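Long-range contacts in fuculose-1-phosphate aldolase (Glaciozyma antarctica, PDB 4XXF), which is a zinc-binding protein of the class II aldolase and adducin family, built as a four-chain assembly with a central mixed beta sheet in each subunit: residues A5-P10 against H233-Y238; T41-L46 against H117-Y122; L68-D73 against G86-R91; A142-V147 against Q223-F228. All blocks are in the same frame, centred on the assembly; numbering follows the deposited sequence. Where two conformers were deposited one is given.

Contact 1. Residues A5-P10 against H233-Y238; sequences ALTKPP and HEQAGY
Tyr238 lays its ring beneath the backbone of Thr7, Lys8 and Pro9, and this is the tight part of the contact. Its CG stands anti to the backbone N (chi1 -165°), which directs the ring toward the loop 5-10. Lys8 C and Pro9 N lie over one face of the ring. Leu6 O meets the edge, 3.6 Å from Tyr238 CD1. Pro9 packs at a slant against the ring, with its CG 3.7 Å from Tyr238 CE2. The phenol oxygen reaches past the proline nitrogen, and Tyr238 OH comes 3.2 Å from Pro9 CA.

The other side is polar and more exposed. Gln235 NE2 donates to Thr7 OG1 at 2.9 Å, with an N-H...O angle of 158°. The hydroxyl lies close to the amide plane. Thr7 OG1 is also hydrogen-bonded to Ala4 O. Lys8 runs beside Gln235, pointing the same way, and its CE is 3.3 Å from Gln235 NE2.

The contact lays the N-terminal loop on the first turn of helix 234-256. Pro9 and Tyr238 both also touch Thr189, in the loop before helix 190-213. Leu6 packs on Phe239 of the same chain and on Ile93 of the second subunit.

Contact 2. Residues T41-L46 against H117-Y122; sequences TVAGHL and HSHSTY. With ZN (zinc ion), chain B.
Ala43 sets its methyl group over one face of the ring of His119, a zinc ligand. This is a CH-pi contact, with Ala43 CB 3.6 Å from the centroid of the His119 ring. His119 shares the zinc ion with His117, and the NE2 atom of each is 2.1 Å from the metal. His181 of the same chain and three waters complete the site. The rings are fixed at their far ends too. His117 ND1 is hydrogen-bonded to Leu183 O, and His119 ND1 to Asp139 of the third subunit. One ligand of the metal is thus held by a residue of another chain.

The segment 41-46 covers this site from one side. His45 lies beside His117 and points the same way. The two rings meet obliquely, neither stacked nor edge-to-face.

Beneath the rings, strands 45-49 and 114-118 are antiparallel neighbours in the central sheet of this class II aldolase family fold. His45 and His117 form a hydrogen-bonded pair. His45 N donates to His117 O at 2.9 Å, and His117 N returns the bond to His45 O. Both side chains project from the same face of the sheet, which carries the metal ligand His117.

Gly44 passes close to Ser118, and its CA is 3.1 Å from His117 O. Gly44 has phi 105°, a conformation that suits glycine, and the chains come close here. Beyond the paired strands, a water donates to Ala43 O and Ser118 OG and accepts from His119 N. Ser118 OG is also hydrogen-bonded to Phe38 O.

Contact 3. Residues L68-D73 against G86-R91; sequences LMTVSD and GGKEGR
Asp73 and Lys88 each set CG anti to the carbonyl carbon (chi1 -65° and -66°), and Lys88 then runs fully extended. The two side chains cross obliquely. Lys88 passes its methylenes and amine by one carboxylate oxygen. Its CE and NZ are both 3.2 Å from Asp73 OD1, and the NZ pair is a salt bridge.

The other oxygen turns back to its own segment. Asp73 OD2 accepts from Thr70 N through its anti lone pair. It also accepts from Thr70 OG1 at 2.7 Å, where the hydroxyl stands above the carboxylate plane. Ser72 CB packs 4.0 Å from Lys88 CE.

The backbones meet at Gly87, whose CA makes a CH...O contact with Asp73 O at 3.6 Å. No direct hydrogen bond joins the segments, but three waters do. One links Thr70 OG1 to Lys88 NZ, one Ser72 O to Gly87 O. The third connects Asp73 O with Lys88 N and Arg91 O at the type II turn 88-91.

These loops flank strands 75-78 and 83-84. Backbone hydrogen bonding joins Ser72 to the C-terminal Lys258. The carboxylate divides its work between ordering its own turn and pairing with the lysine, which would favour its charged form.

Contact 4. Residues A142-V147 against Q223-F228; sequences AFYGDV and QAAFTF
Tyr144 lays a ring face against helix 221-231, where two small alanines make a shallow seat. With CG anti to the backbone N (chi1 171°), the ring is directed toward this helix. Ala224 CB is the bump under the ring. It lies 4.0 Å from the centroid of the Tyr144 ring, over the face but offset toward the rim, in a CH-pi contact. Its nearest ring atom is Tyr144 CD1, at 3.7 Å. The CE2 side of the ring rests on Ala225, with Tyr144 CE2 3.8 Å from Ala225 CB. The backbone nitrogen of Ala225 also lies over that face.

Phe228, one turn further along the helix, is the larger bump. Its ring enters the hollow formed by the bend 142-146, which includes the type II turn from Phe143 to Asp146. Ala142 O meets the ring edge, 3.4 Å from Phe228 CE1. Tyr144 O comes 3.5 Å from Phe228 CD1. Asp146 closes the hollow with its CB 3.8 Å from Phe228 CE1. Its carboxylate plane is turned 88° from the ring plane.

This contact joins the loop before strand 147-150, an outer strand of the sheet, to helix 221-231. On its other side Ala142 packs on Trp196 and Met199 of helix 190-213.

No hydrogen bond crosses between the segments. Several polar groups here have partners elsewhere: Tyr144 OH bonds Glu221, and Lys174 bonds Ala142 O and forms a salt bridge with Asp146. The contact itself therefore rests on apolar fit, with Ala142 O at the C-H edge of Phe228, where weak electrostatic attraction is likely, and Tyr144 O approaching obliquely.

Overall arrangement
Contact 1 closes the widest loop of the four, and the other three are nested inside it. Contact 3 lies within the loop closed by contact 2, and contact 4 follows both in series. Contact 2 is the buried one, on central strands of the sheet. Contacts 3 and 4 lie on opposite sides of the chain's centre, with centres about 39 Å apart, near the outermost strands 75-78 and 147-150. Contacts 1 and 4 are about 4 Å apart at their nearest atoms, on the consecutive helices 234-256 and 221-231. Contacts 2 and 3 both touch the third subunit, and contact 1 touches the second. Contacts 1, 2 and 3 thus lie at subunit boundaries, whereas contact 4 lies within one chain.

Contact 1. Residues A5-P10 against H233-Y238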
loop_
_atom_site.group_PDB
_atom_site.type_symbol
_atom_site.label_atom_id
_atom_site.label_comp_id
_atom_site.label_asym_id
_atom_site.label_seq_id
_atom_site.Cartn_x
_atom_site.Cartn_y
_atom_site.Cartn_z
ATOM N N ALA A 5 13.476 3.078 -32.274
ATOM C CA ALA A 5 14.623 2.537 -31.540
ATOM C C ALA A 5 14.284 2.231 -30.086
ATOM O O ALA A 5 14.939 1.410 -29.442
ATOM C CB ALA A 5 15.794 3.507 -31.605
ATOM N N LEU A 6 13.261 2.901 -29.569
ATOM C CA LEU A 6 12.871 2.731 -28.176
ATOM C C LEU A 6 11.914 1.559 -27.982
ATOM O O LEU A 6 11.597 1.203 -26.853
ATOM C CB LEU A 6 12.231 4.017 -27.651
ATOM C CG LEU A 6 13.133 5.253 -27.627
ATOM C CD1 LEU A 6 12.321 6.484 -27.282
ATOM C CD2 LEU A 6 14.274 5.070 -26.641
ATOM N N THR A 7 11.462 0.957 -29.079
ATOM C CA THR A 7 10.460 -0.102 -29.006
ATOM C C THR A 7 11.063 -1.463 -29.304
ATOM O O THR A 7 10.350 -2.458 -29.420
ATOM C CB THR A 7 9.305 0.136 -29.988
ATOM O OG1 THR A 7 9.785 0.004 -31.334
ATOM C CG2 THR A 7 8.709 1.521 -29.800
ATOM N N LYS A 8 12.384 -1.494 -29.440
ATOM C CA LYS A 8 13.109 -2.721 -29.751
ATOM C C LYS A 8 14.359 -2.805 -28.900
ATOM O O LYS A 8 14.886 -1.778 -28.479
ATOM C CB LYS A 8 13.499 -2.773 -31.233
ATOM C CG LYS A 8 12.355 -2.620 -32.226
ATOM C CD LYS A 8 12.900 -2.466 -33.645
ATOM C CE LYS A 8 11.830 -1.960 -34.602
ATOM N NZ LYS A 8 12.400 -1.490 -35.899
ATOM N N PRO A 9 14.855 -4.027 -28.653
ATOM C CA PRO A 9 16.114 -4.186 -27.920
ATOM C C PRO A 9 17.280 -3.558 -28.678
ATOM O O PRO A 9 17.183 -3.359 -29.891
ATOM C CB PRO A 9 16.287 -5.711 -27.830
ATOM C CG PRO A 9 14.936 -6.276 -28.081
ATOM C CD PRO A 9 14.243 -5.324 -28.999
ATOM N N PRO A 10 18.382 -3.251 -27.981
ATOM C CA PRO A 10 19.570 -2.779 -28.704
ATOM C C PRO A 10 20.151 -3.859 -29.619
ATOM O O PRO A 10 19.842 -5.036 -29.449
ATOM C CB PRO A 10 20.551 -2.429 -27.581
ATOM C CG PRO A 10 20.098 -3.244 -26.418
ATOM C CD PRO A 10 18.607 -3.332 -26.528
ATOM N N HIS A 233 0.471 -5.071 -29.483
ATOM C CA HIS A 233 1.506 -5.757 -30.251
ATOM C C HIS A 233 2.837 -5.719 -29.504
ATOM O O HIS A 233 2.995 -4.993 -28.525
ATOM C CB HIS A 233 1.636 -5.165 -31.667
ATOM C CG HIS A 233 1.961 -3.701 -31.706
ATOM N ND1 HIS A 233 3.237 -3.214 -31.514
ATOM C CD2 HIS A 233 1.182 -2.623 -31.959
ATOM C CE1 HIS A 233 3.224 -1.898 -31.623
ATOM N NE2 HIS A 233 1.989 -1.514 -31.893
ATOM N N GLU A 234 3.792 -6.516 -29.971
ATOM C CA GLU A 234 5.009 -6.759 -29.205
ATOM C C GLU A 234 5.917 -5.546 -29.065
ATOM O O GLU A 234 6.510 -5.353 -28.010
ATOM C CB GLU A 234 5.766 -7.941 -29.812
ATOM C CG GLU A 234 5.078 -9.284 -29.532
ATOM C CD GLU A 234 5.063 -9.604 -28.047
ATOM O OE1 GLU A 234 6.154 -9.857 -27.498
ATOM O OE2 GLU A 234 3.972 -9.586 -27.425
ATOM N N GLN A 235 6.011 -4.710 -30.097
ATOM C CA GLN A 235 6.777 -3.470 -29.967
ATOM C C GLN A 235 6.141 -2.527 -28.947
ATOM O O GLN A 235 6.842 -1.871 -28.177
ATOM C CB GLN A 235 6.918 -2.764 -31.313
ATOM C CG GLN A 235 7.930 -3.405 -32.235
ATOM C CD GLN A 235 8.018 -2.688 -33.561
ATOM O OE1 GLN A 235 7.428 -3.120 -34.552
ATOM N NE2 GLN A 235 8.747 -1.578 -33.588
ATOM N N ALA A 236 4.813 -2.446 -28.943
ATOM C CA ALA A 236 4.127 -1.645 -27.930
ATOM C C ALA A 236 4.382 -2.183 -26.528
ATOM O O ALA A 236 4.551 -1.411 -25.585
ATOM C CB ALA A 236 2.630 -1.590 -28.204
ATOM N N GLY A 237 4.425 -3.505 -26.393
ATOM C CA GLY A 237 4.746 -4.112 -25.113
ATOM C C GLY A 237 6.127 -3.733 -24.629
ATOM O O GLY A 237 6.315 -3.374 -23.467
ATOM N N TYR A 238 7.095 -3.797 -25.542
ATOM C CA TYR A 238 8.459 -3.405 -25.224
ATOM C C TYR A 238 8.484 -1.977 -24.666
ATOM O O TYR A 238 9.080 -1.696 -23.624
ATOM C CB TYR A 238 9.356 -3.519 -26.473
ATOM C CG TYR A 238 10.826 -3.471 -26.136
ATOM C CD1 TYR A 238 11.493 -2.262 -25.981
ATOM C CD2 TYR A 238 11.526 -4.641 -25.911
ATOM C CE1 TYR A 238 12.835 -2.227 -25.631
ATOM C CE2 TYR A 238 12.855 -4.619 -25.561
ATOM C CZ TYR A 238 13.503 -3.417 -25.417
ATOM O OH TYR A 238 14.831 -3.436 -25.052
#

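Contact 2. Residues T41-L46 against H117-Y122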
loop_
_atom_site.group_PDB
_atom_site.type_symbol
_atom_site.label_atom_id
_atom_site.label_comp_id
_atom_site.label_asym_id
_atom_site.label_seq_id
_atom_site.Cartn_x
_atom_site.Cartn_y
_atom_site.Cartn_z
ATOM N N THR A 41 5.890 -16.192 -1.356
ATOM C CA THR A 41 6.729 -17.328 -0.943
ATOM C C THR A 41 7.815 -17.616 -1.994
ATOM O O THR A 41 8.520 -16.699 -2.410
ATOM C CB THR A 41 5.875 -18.598 -0.630
ATOM O OG1 THR A 41 5.297 -19.120 -1.833
ATOM C CG2 THR A 41 4.772 -18.265 0.385
ATOM N N VAL A 42 7.953 -18.873 -2.422
ATOM C CA VAL A 42 8.990 -19.247 -3.390
ATOM C C VAL A 42 8.395 -19.582 -4.745
ATOM O O VAL A 42 9.083 -20.129 -5.618
ATOM C CB VAL A 42 9.821 -20.438 -2.872
ATOM C CG1 VAL A 42 10.597 -20.031 -1.632
ATOM C CG2 VAL A 42 8.922 -21.647 -2.588
ATOM N N ALA A 43 7.121 -19.251 -4.921
ATOM C CA ALA A 43 6.430 -19.484 -6.165
ATOM C C ALA A 43 6.949 -18.511 -7.210
ATOM O O ALA A 43 7.470 -17.432 -6.889
ATOM C CB ALA A 43 4.928 -19.320 -5.982
ATOM N N GLY A 44 6.802 -18.880 -8.466
ATOM C CA GLY A 44 7.141 -17.944 -9.509
ATOM C C GLY A 44 8.433 -18.254 -10.212
ATOM O O GLY A 44 9.451 -18.653 -9.632
ATOM N N HIS A 45 8.368 -18.028 -11.508
ATOM C CA HIS A 45 9.514 -18.251 -12.352
ATOM C C HIS A 45 9.449 -17.304 -13.525
ATOM O O HIS A 45 8.384 -16.988 -14.051
ATOM C CB HIS A 45 9.574 -19.707 -12.825
ATOM C CG HIS A 45 8.352 -20.498 -12.480
ATOM N ND1 HIS A 45 7.249 -20.564 -13.305
ATOM C CD2 HIS A 45 8.052 -21.244 -11.392
ATOM C CE1 HIS A 45 6.328 -21.325 -12.744
ATOM N NE2 HIS A 45 6.786 -21.744 -11.578
ATOM N N LEU A 46 10.624 -16.820 -13.889
ATOM C CA LEU A 46 10.780 -16.021 -15.093
ATOM C C LEU A 46 11.899 -16.663 -15.892
ATOM O O LEU A 46 12.971 -16.935 -15.356
ATOM C CB LEU A 46 11.107 -14.558 -14.772
ATOM C CG LEU A 46 9.986 -13.648 -14.266
ATOM C CD1 LEU A 46 9.633 -13.923 -12.799
ATOM C CD2 LEU A 46 10.396 -12.199 -14.450
ATOM N N HIS A 117 5.710 -15.868 -14.667
ATOM C CA HIS A 117 4.665 -16.382 -13.812
ATOM C C HIS A 117 4.984 -16.079 -12.353
ATOM O O HIS A 117 6.103 -16.273 -11.899
ATOM C CB HIS A 117 4.508 -17.883 -14.011
ATOM C CG HIS A 117 3.569 -18.519 -13.042
ATOM N ND1 HIS A 117 2.221 -18.223 -13.002
ATOM C CD2 HIS A 117 3.784 -19.426 -12.062
ATOM C CE1 HIS A 117 1.645 -18.934 -12.047
ATOM N NE2 HIS A 117 2.575 -19.666 -11.451
ATOM N N SER A 118 3.987 -15.602 -11.620
ATOM C CA SER A 118 4.139 -15.322 -10.204
ATOM C C SER A 118 2.758 -15.325 -9.597
ATOM O O SER A 118 1.778 -15.057 -10.295
ATOM C CB SER A 118 4.828 -13.970 -9.994
ATOM O OG SER A 118 5.248 -13.790 -8.655
ATOM N N HIS A 119 2.667 -15.641 -8.310
ATOM C CA HIS A 119 1.372 -15.723 -7.641
ATOM C C HIS A 119 1.003 -14.374 -7.045
ATOM O O HIS A 119 0.915 -14.209 -5.835
ATOM C CB HIS A 119 1.403 -16.819 -6.587
ATOM C CG HIS A 119 1.568 -18.190 -7.166
ATOM N ND1 HIS A 119 1.481 -19.335 -6.404
ATOM C CD2 HIS A 119 1.812 -18.597 -8.435
ATOM C CE1 HIS A 119 1.674 -20.389 -7.180
ATOM N NE2 HIS A 119 1.865 -19.970 -8.417
ATOM N N SER A 120 0.793 -13.414 -7.927
ATOM C CA SER A 120 0.480 -12.043 -7.549
ATOM C C SER A 120 -0.934 -11.952 -7.006
ATOM O O SER A 120 -1.818 -12.710 -7.408
ATOM C CB SER A 120 0.671 -11.109 -8.743
ATOM O OG SER A 120 -0.027 -11.599 -9.892
ATOM N N THR A 121 -1.129 -11.025 -6.076
ATOM C CA THR A 121 -2.339 -10.945 -5.270
ATOM C C THR A 121 -3.621 -10.814 -6.075
ATOM O O THR A 121 -4.556 -11.583 -5.872
ATOM C CB THR A 121 -2.245 -9.757 -4.320
ATOM O OG1 THR A 121 -1.101 -9.918 -3.470
ATOM C CG2 THR A 121 -3.473 -9.682 -3.437
ATOM N N TYR A 122 -3.663 -9.856 -6.992
ATOM C CA TYR A 122 -4.909 -9.558 -7.679
ATOM C C TYR A 122 -5.192 -10.576 -8.773
ATOM O O TYR A 122 -6.337 -10.964 -8.973
ATOM C CB TYR A 122 -4.891 -8.122 -8.230
ATOM C CG TYR A 122 -4.729 -7.116 -7.111
ATOM C CD1 TYR A 122 -5.696 -7.011 -6.112
ATOM C CD2 TYR A 122 -3.603 -6.314 -7.020
ATOM C CE1 TYR A 122 -5.552 -6.124 -5.059
ATOM C CE2 TYR A 122 -3.443 -5.419 -5.965
ATOM C CZ TYR A 122 -4.428 -5.335 -4.984
ATOM O OH TYR A 122 -4.302 -4.447 -3.939
HETATM ZN ZN ZN B . 2.316 -21.206 -10.054
HETATM O O HOH W 1 5.424 -15.608 -6.740
HETATM O O HOH W 2 4.385 -21.176 -9.406
HETATM O O HOH W 3 2.337 -22.946 -9.015
HETATM O O HOH W 4 3.006 -22.590 -11.607
#

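Contact 3. Residues L68-D73 against G86-R91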
loop_
_atom_site.group_PDB
_atom_site.type_symbol
_atom_site.label_atom_id
_atom_site.label_comp_id
_atom_site.label_asym_id
_atom_site.label_seq_id
_atom_site.Cartn_x
_atom_site.Cartn_y
_atom_site.Cartn_z
ATOM N N LEU A 68 16.422 -10.016 -4.010
ATOM C CA LEU A 68 17.873 -10.144 -3.903
ATOM C C LEU A 68 18.515 -10.753 -5.146
ATOM O O LEU A 68 19.712 -11.035 -5.136
ATOM C CB LEU A 68 18.234 -10.991 -2.679
ATOM C CG LEU A 68 17.632 -10.465 -1.370
ATOM C CD1 LEU A 68 17.886 -11.455 -0.235
ATOM C CD2 LEU A 68 18.179 -9.081 -0.995
ATOM N N MET A 69 17.743 -10.937 -6.218
ATOM C CA MET A 69 18.256 -11.577 -7.430
ATOM C C MET A 69 19.440 -10.807 -7.999
ATOM O O MET A 69 19.406 -9.583 -8.074
ATOM C CB MET A 69 17.146 -11.668 -8.479
ATOM C CG MET A 69 17.432 -12.635 -9.633
ATOM S SD MET A 69 17.576 -14.368 -9.086
ATOM C CE MET A 69 16.183 -14.532 -7.959
ATOM N N THR A 70 20.489 -11.528 -8.394
ATOM C CA THR A 70 21.619 -10.930 -9.110
ATOM C C THR A 70 21.937 -11.782 -10.324
ATOM O O THR A 70 21.511 -12.934 -10.413
ATOM C CB THR A 70 22.901 -10.803 -8.247
ATOM O OG1 THR A 70 23.474 -12.098 -8.046
ATOM C CG2 THR A 70 22.603 -10.152 -6.900
ATOM N N VAL A 71 22.689 -11.204 -11.252
ATOM C CA VAL A 71 23.077 -11.916 -12.464
ATOM C C VAL A 71 23.797 -13.238 -12.146
ATOM O O VAL A 71 23.536 -14.260 -12.788
ATOM C CB VAL A 71 23.951 -11.009 -13.369
ATOM C CG1 VAL A 71 24.654 -11.817 -14.461
ATOM C CG2 VAL A 71 23.095 -9.905 -13.966
ATOM N N SER A 72 24.640 -13.233 -11.114
ATOM C CA SER A 72 25.403 -14.420 -10.719
ATOM C C SER A 72 24.539 -15.557 -10.186
ATOM O O SER A 72 24.981 -16.706 -10.133
ATOM C CB SER A 72 26.443 -14.043 -9.662
ATOM O OG SER A 72 27.467 -13.249 -10.237
ATOM N N ASP A 73 23.307 -15.247 -9.784
ATOM C CA ASP A 73 22.414 -16.268 -9.248
ATOM C C ASP A 73 21.694 -17.083 -10.310
ATOM O O ASP A 73 21.258 -18.207 -10.042
ATOM C CB ASP A 73 21.355 -15.622 -8.358
ATOM C CG ASP A 73 21.940 -14.988 -7.123
ATOM O OD1 ASP A 73 22.604 -15.704 -6.343
ATOM O OD2 ASP A 73 21.730 -13.769 -6.928
ATOM N N GLY A 86 25.678 -22.090 -14.553
ATOM C CA GLY A 86 25.353 -20.897 -13.795
ATOM C C GLY A 86 25.133 -21.113 -12.314
ATOM O O GLY A 86 25.438 -22.172 -11.759
ATOM N N GLY A 87 24.611 -20.082 -11.665
ATOM C CA GLY A 87 24.258 -20.166 -10.263
ATOM C C GLY A 87 25.408 -20.129 -9.277
ATOM O O GLY A 87 26.580 -20.056 -9.645
ATOM N N LYS A 88 25.036 -20.197 -8.006
ATOM C CA LYS A 88 25.981 -20.253 -6.909
ATOM C C LYS A 88 25.909 -21.608 -6.224
ATOM O O LYS A 88 24.848 -22.235 -6.177
ATOM C CB LYS A 88 25.701 -19.140 -5.903
ATOM C CG LYS A 88 25.938 -17.737 -6.454
ATOM C CD LYS A 88 25.616 -16.694 -5.406
ATOM C CE LYS A 88 25.723 -15.292 -5.966
ATOM N NZ LYS A 88 25.193 -14.293 -4.995
ATOM N N GLU A 89 27.054 -22.048 -5.714
ATOM C CA GLU A 89 27.165 -23.231 -4.868
ATOM C C GLU A 89 26.070 -23.236 -3.810
ATOM O O GLU A 89 25.920 -22.266 -3.067
ATOM C CB GLU A 89 28.539 -23.252 -4.190
ATOM C CG GLU A 89 28.938 -24.552 -3.473
ATOM C CD GLU A 89 28.859 -25.792 -4.353
ATOM O OE1 GLU A 89 28.956 -25.661 -5.595
ATOM O OE2 GLU A 89 28.720 -26.905 -3.797
ATOM N N GLY A 90 25.298 -24.315 -3.747
ATOM C CA GLY A 90 24.265 -24.430 -2.732
ATOM C C GLY A 90 22.865 -24.117 -3.236
ATOM O O GLY A 90 21.884 -24.463 -2.579
ATOM N N ARG A 91 22.747 -23.470 -4.392
ATOM C CA ARG A 91 21.421 -23.200 -4.951
ATOM C C ARG A 91 21.427 -23.304 -6.470
ATOM O O ARG A 91 20.907 -22.451 -7.181
ATOM C CB ARG A 91 20.899 -21.822 -4.511
ATOM C CG ARG A 91 19.373 -21.719 -4.555
ATOM C CD ARG A 91 18.847 -20.303 -4.334
ATOM N NE ARG A 91 19.095 -19.819 -2.977
ATOM C CZ ARG A 91 18.341 -20.126 -1.923
ATOM N NH1 ARG A 91 17.282 -20.908 -2.070
ATOM N NH2 ARG A 91 18.646 -19.649 -0.725
HETATM O O HOH W 5 25.788 -11.940 -6.470
HETATM O O HOH W 6 27.560 -17.614 -10.759
HETATM O O HOH W 7 22.077 -19.984 -7.867
#

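Contact 4. Residues A142-V147 against Q223-F228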
loop_
_atom_site.group_PDB
_atom_site.type_symbol
_atom_site.label_atom_id
_atom_site.label_comp_id
_atom_site.label_asym_id
_atom_site.label_seq_id
_atom_site.Cartn_x
_atom_site.Cartn_y
_atom_site.Cartn_z
ATOM N N ALA A 142 -5.155 -3.942 -24.327
ATOM C CA ALA A 142 -3.960 -4.687 -24.706
ATOM C C ALA A 142 -4.240 -6.195 -24.734
ATOM O O ALA A 142 -3.504 -6.960 -25.372
ATOM C CB ALA A 142 -2.816 -4.376 -23.744
ATOM N N PHE A 143 -5.308 -6.610 -24.052
ATOM C CA PHE A 143 -5.675 -8.023 -23.926
ATOM C C PHE A 143 -6.918 -8.406 -24.707
ATOM O O PHE A 143 -7.365 -9.558 -24.636
ATOM C CB PHE A 143 -5.883 -8.376 -22.455
ATOM C CG PHE A 143 -4.664 -8.142 -21.623
ATOM C CD1 PHE A 143 -3.590 -9.010 -21.688
ATOM C CD2 PHE A 143 -4.564 -7.020 -20.820
ATOM C CE1 PHE A 143 -2.451 -8.772 -20.945
ATOM C CE2 PHE A 143 -3.426 -6.780 -20.072
ATOM C CZ PHE A 143 -2.364 -7.647 -20.141
ATOM N N TYR A 144 -7.475 -7.463 -25.456
ATOM C CA TYR A 144 -8.674 -7.734 -26.245
ATOM C C TYR A 144 -8.451 -8.885 -27.214
ATOM O O TYR A 144 -7.573 -8.828 -28.063
ATOM C CB TYR A 144 -9.100 -6.476 -26.996
ATOM C CG TYR A 144 -10.196 -6.716 -27.996
ATOM C CD1 TYR A 144 -11.493 -6.969 -27.576
ATOM C CD2 TYR A 144 -9.929 -6.711 -29.348
ATOM C CE1 TYR A 144 -12.500 -7.201 -28.483
ATOM C CE2 TYR A 144 -10.928 -6.936 -30.261
ATOM C CZ TYR A 144 -12.204 -7.182 -29.819
ATOM O OH TYR A 144 -13.195 -7.410 -30.747
ATOM N N GLY A 145 -9.235 -9.942 -27.045
ATOM C CA GLY A 145 -9.123 -11.129 -27.873
ATOM C C GLY A 145 -7.793 -11.853 -27.756
ATOM O O GLY A 145 -7.491 -12.717 -28.587
ATOM N N ASP A 146 -7.008 -11.531 -26.732
ATOM C CA ASP A 146 -5.644 -12.043 -26.660
ATOM C C ASP A 146 -5.251 -12.505 -25.266
ATOM O O ASP A 146 -4.064 -12.553 -24.935
ATOM C CB ASP A 146 -4.645 -10.986 -27.155
ATOM C CG ASP A 146 -3.393 -11.602 -27.778
ATOM O OD1 ASP A 146 -3.484 -12.685 -28.407
ATOM O OD2 ASP A 146 -2.313 -10.992 -27.664
ATOM N N VAL A 147 -6.241 -12.847 -24.441
ATOM C CA VAL A 147 -5.952 -13.444 -23.143
ATOM C C VAL A 147 -6.809 -14.697 -22.980
ATOM O O VAL A 147 -8.012 -14.693 -23.268
ATOM C CB VAL A 147 -6.167 -12.446 -21.960
ATOM C CG1 VAL A 147 -7.571 -11.842 -21.957
ATOM C CG2 VAL A 147 -5.861 -13.119 -20.628
ATOM N N GLN A 223 -14.158 -0.148 -30.628
ATOM C CA GLN A 223 -13.204 0.691 -29.925
ATOM C C GLN A 223 -12.095 -0.151 -29.286
ATOM O O GLN A 223 -10.926 0.242 -29.289
ATOM C CB GLN A 223 -13.930 1.538 -28.874
ATOM C CG GLN A 223 -14.753 2.697 -29.451
ATOM C CD GLN A 223 -15.889 2.245 -30.366
ATOM O OE1 GLN A 223 -16.390 1.127 -30.252
ATOM N NE2 GLN A 223 -16.285 3.115 -31.287
ATOM N N ALA A 224 -12.463 -1.313 -28.743
ATOM C CA ALA A 224 -11.466 -2.197 -28.132
ATOM C C ALA A 224 -10.469 -2.695 -29.178
ATOM O O ALA A 224 -9.265 -2.735 -28.925
ATOM C CB ALA A 224 -12.138 -3.375 -27.429
ATOM N N ALA A 225 -10.972 -3.077 -30.352
ATOM C CA ALA A 225 -10.126 -3.536 -31.452
ATOM C C ALA A 225 -9.183 -2.430 -31.909
ATOM O O ALA A 225 -8.015 -2.670 -32.187
ATOM C CB ALA A 225 -10.993 -4.017 -32.622
ATOM N N PHE A 226 -9.703 -1.214 -31.989
ATOM C CA PHE A 226 -8.893 -0.073 -32.394
ATOM C C PHE A 226 -7.728 0.138 -31.429
ATOM O O PHE A 226 -6.578 0.316 -31.840
ATOM C CB PHE A 226 -9.763 1.186 -32.469
ATOM C CG PHE A 226 -8.995 2.426 -32.818
ATOM C CD1 PHE A 226 -8.763 2.757 -34.138
ATOM C CD2 PHE A 226 -8.502 3.258 -31.825
ATOM C CE1 PHE A 226 -8.056 3.898 -34.470
ATOM C CE2 PHE A 226 -7.793 4.402 -32.149
ATOM C CZ PHE A 226 -7.571 4.722 -33.469
ATOM N N THR A 227 -8.034 0.094 -30.138
ATOM C CA THR A 227 -7.026 0.338 -29.118
ATOM C C THR A 227 -6.011 -0.816 -29.051
ATOM O O THR A 227 -4.821 -0.584 -28.815
ATOM C CB THR A 227 -7.701 0.577 -27.751
ATOM O OG1 THR A 227 -8.639 1.655 -27.874
ATOM C CG2 THR A 227 -6.675 0.960 -26.700
ATOM N N PHE A 228 -6.462 -2.045 -29.290
ATOM C CA PHE A 228 -5.553 -3.186 -29.323
ATOM C C PHE A 228 -4.463 -3.010 -30.383
ATOM O O PHE A 228 -3.314 -3.420 -30.172
ATOM C CB PHE A 228 -6.319 -4.488 -29.577
ATOM C CG PHE A 228 -5.433 -5.703 -29.676
ATOM C CD1 PHE A 228 -5.090 -6.425 -28.542
ATOM C CD2 PHE A 228 -4.928 -6.121 -30.900
ATOM C CE1 PHE A 228 -4.271 -7.542 -28.631
ATOM C CE2 PHE A 228 -4.105 -7.239 -30.994
ATOM C CZ PHE A 228 -3.775 -7.947 -29.852
#